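Local coordinates for titin (Homo sapiens, PDB 3LCY), which spans the muscle half-sarcomere as a giant scaffold protein, these two tandem immunoglobulin domains belonging to its A-band region, at residues R52-S57 with L65-E70. Numbering follows the deposited sequence.
Sequences RKYKMS and LTVMTE
Lys53 and Glu70 meet at the open end of an antiparallel beta hairpin, just beyond its paired strands, where a fully extended lysine reaches over to a carboxylate. CG of Lys53 stands anti to the backbone N (chi1 -176°), and the chain crosses that of Glu70 at about a right angle, bringing NZ to 2.7 Å from Glu70 OE2, on that oxygen's anti lone pair. On the way, CG of Lys53 passes over the centre of the Tyr54 ring, 4.2 Å above its plane; a long aliphatic chain suits this double task of covering a ring and carrying a charge.

On the face bearing Tyr54, Met56, Leu65 and Val67, neighbours across the strands lie side by side. CG2 of Val67 meets the Tyr54 ring at its edge, 4.0 Å from CD1, while CD1 of Leu65 touches both Tyr54 CB and Met56 CG. Leu48 and Trp41 from the facing sheet pack against this side, the interior of the first immunoglobulin domain's sandwich, which suits the buried aliphatic Leu65 and Val67, with the partly exposed Tyr54 and Met56 at its margin. Lys55 and Thr66 share the other face, their CB atoms 3.8 Å apart, and their backbones pair through two hydrogen bonds, the Thr66 N to Lys55 O one being nearly straight (170°). Beyond Thr66, the chain of Lys55 slants across Met68, CE lying 3.7 Å from SD, and its bend at chi4 (-56°) helps turn NZ back to Arg52 O, 2.7 Å away. Flexible, polarisable methionine suits this semi-exposed site.

Because Asp74 also forms a salt bridge with Lys53 NZ and accepts a hydrogen bond from Glu70 N, the ammonium group is paired with two acids, which would probably favour its charged form and help tie the hairpin's end to the following loop.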
loop_
_atom_site.group_PDB
_atom_site.type_symbol
_atom_site.label_atom_id
_atom_site.label_comp_id
_atom_site.label_asym_id
_atom_site.label_seq_id
_atom_site.Cartn_x
_atom_site.Cartn_y
_atom_site.Cartn_z
ATOM N N ARG A 52 19.083 6.122 -6.216
ATOM C CA ARG A 52 18.903 7.009 -5.076
ATOM C C ARG A 52 17.783 6.494 -4.181
ATOM O O ARG A 52 17.810 6.678 -2.965
ATOM C CB ARG A 52 18.608 8.436 -5.535
ATOM C CG ARG A 52 18.235 9.381 -4.403
ATOM C CD ARG A 52 18.175 10.828 -4.868
ATOM N NE ARG A 52 19.496 11.337 -5.229
ATOM C CZ ARG A 52 19.731 12.572 -5.660
ATOM N NH1 ARG A 52 18.733 13.436 -5.785
ATOM N NH2 ARG A 52 20.966 12.945 -5.966
ATOM N N LYS A 53 16.800 5.840 -4.790
ATOM C CA LYS A 53 15.677 5.294 -4.040
ATOM C C LYS A 53 16.039 3.966 -3.382
ATOM O O LYS A 53 15.654 3.703 -2.244
ATOM C CB LYS A 53 14.453 5.121 -4.941
ATOM C CG LYS A 53 13.214 4.642 -4.201
ATOM C CD LYS A 53 12.034 4.469 -5.138
ATOM C CE LYS A 53 10.789 4.054 -4.371
ATOM N NZ LYS A 53 9.622 3.818 -5.267
ATOM N N TYR A 54 16.778 3.126 -4.100
ATOM C CA TYR A 54 17.201 1.841 -3.558
ATOM C C TYR A 54 18.705 1.814 -3.318
ATOM O O TYR A 54 19.475 1.463 -4.212
ATOM C CB TYR A 54 16.807 0.700 -4.498
ATOM C CG TYR A 54 15.333 0.643 -4.828
ATOM C CD1 TYR A 54 14.399 0.284 -3.865
ATOM C CD2 TYR A 54 14.876 0.930 -6.107
ATOM C CE1 TYR A 54 13.050 0.227 -4.165
ATOM C CE2 TYR A 54 13.531 0.875 -6.417
ATOM C CZ TYR A 54 12.622 0.524 -5.443
ATOM O OH TYR A 54 11.284 0.467 -5.754
ATOM N N LYS A 55 19.119 2.186 -2.111
ATOM C CA LYS A 55 20.531 2.154 -1.749
ATOM C C LYS A 55 20.904 0.757 -1.268
ATOM O O LYS A 55 20.158 0.132 -0.515
ATOM C CB LYS A 55 20.831 3.188 -0.664
ATOM C CG LYS A 55 20.196 4.550 -0.908
ATOM C CD LYS A 55 20.617 5.550 0.158
ATOM C CE LYS A 55 19.708 6.768 0.161
ATOM N NZ LYS A 55 19.643 7.434 -1.169
ATOM N N MET A 56 22.034 0.239 -1.715
ATOM C CA MET A 56 22.441 -1.101 -1.318
ATOM C C MET A 56 23.800 -1.149 -0.648
ATOM O O MET A 56 24.772 -0.685 -1.188
ATOM C CB MET A 56 22.424 -2.015 -2.530
ATOM C CG MET A 56 21.254 -1.736 -3.409
ATOM S SD MET A 56 21.054 -2.828 -4.786
ATOM C CE MET A 56 19.363 -2.522 -5.193
ATOM N N SER A 57 23.852 -1.750 0.528
ATOM C CA SER A 57 25.079 -1.845 1.294
ATOM C C SER A 57 25.474 -3.268 1.652
ATOM O O SER A 57 24.649 -4.059 2.061
ATOM C CB SER A 57 24.950 -1.030 2.569
ATOM O OG SER A 57 25.793 -1.518 3.579
ATOM N N LEU A 65 19.423 -3.219 2.422
ATOM C CA LEU A 65 18.763 -2.469 1.362
ATOM C C LEU A 65 18.026 -1.288 1.974
ATOM O O LEU A 65 17.284 -1.445 2.944
ATOM C CB LEU A 65 17.779 -3.356 0.597
ATOM C CG LEU A 65 16.860 -2.630 -0.391
ATOM C CD1 LEU A 65 17.667 -2.001 -1.514
ATOM C CD2 LEU A 65 15.800 -3.567 -0.952
ATOM N N THR A 66 18.238 -0.104 1.424
ATOM C CA THR A 66 17.575 1.072 1.942
ATOM C C THR A 66 16.581 1.565 0.923
ATOM O O THR A 66 16.940 1.862 -0.206
ATOM C CB THR A 66 18.568 2.203 2.230
ATOM O OG1 THR A 66 19.529 1.765 3.191
ATOM C CG2 THR A 66 17.843 3.421 2.772
ATOM N N VAL A 67 15.327 1.662 1.332
ATOM C CA VAL A 67 14.293 2.132 0.436
ATOM C C VAL A 67 13.819 3.492 0.892
ATOM O O VAL A 67 13.424 3.662 2.036
ATOM C CB VAL A 67 13.082 1.185 0.426
ATOM C CG1 VAL A 67 11.995 1.716 -0.493
ATOM C CG2 VAL A 67 13.499 -0.213 0.021
ATOM N N MET A 68 13.859 4.465 -0.006
ATOM C CA MET A 68 13.396 5.786 0.341
ATOM C C MET A 68 11.966 5.728 -0.123
ATOM O O MET A 68 11.677 5.861 -1.303
ATOM C CB MET A 68 14.174 6.851 -0.417
ATOM C CG MET A 68 15.674 6.720 -0.301
ATOM S SD MET A 68 16.270 6.629 1.384
ATOM C CE MET A 68 15.780 8.220 2.013
ATOM N N THR A 69 11.067 5.521 0.821
ATOM C CA THR A 69 9.696 5.404 0.511
ATOM C C THR A 69 9.059 6.668 0.041
ATOM O O THR A 69 9.284 7.684 0.558
ATOM C CB THR A 69 8.956 4.806 1.678
ATOM O OG1 THR A 69 8.859 5.745 2.733
ATOM C CG2 THR A 69 9.665 3.637 2.152
ATOM N N GLU A 70 8.261 6.563 -0.994
ATOM C CA GLU A 70 7.574 7.689 -1.512
ATOM C C GLU A 70 6.105 7.436 -1.646
ATOM O O GLU A 70 5.331 8.315 -1.547
ATOM C CB GLU A 70 8.150 8.068 -2.852
ATOM C CG GLU A 70 8.520 6.910 -3.701
ATOM C CD GLU A 70 8.790 7.260 -5.130
ATOM O OE1 GLU A 70 8.708 8.416 -5.476
ATOM O OE2 GLU A 70 9.085 6.386 -5.926
HETATM O O HOH W 1 21.709 0.342 2.601
#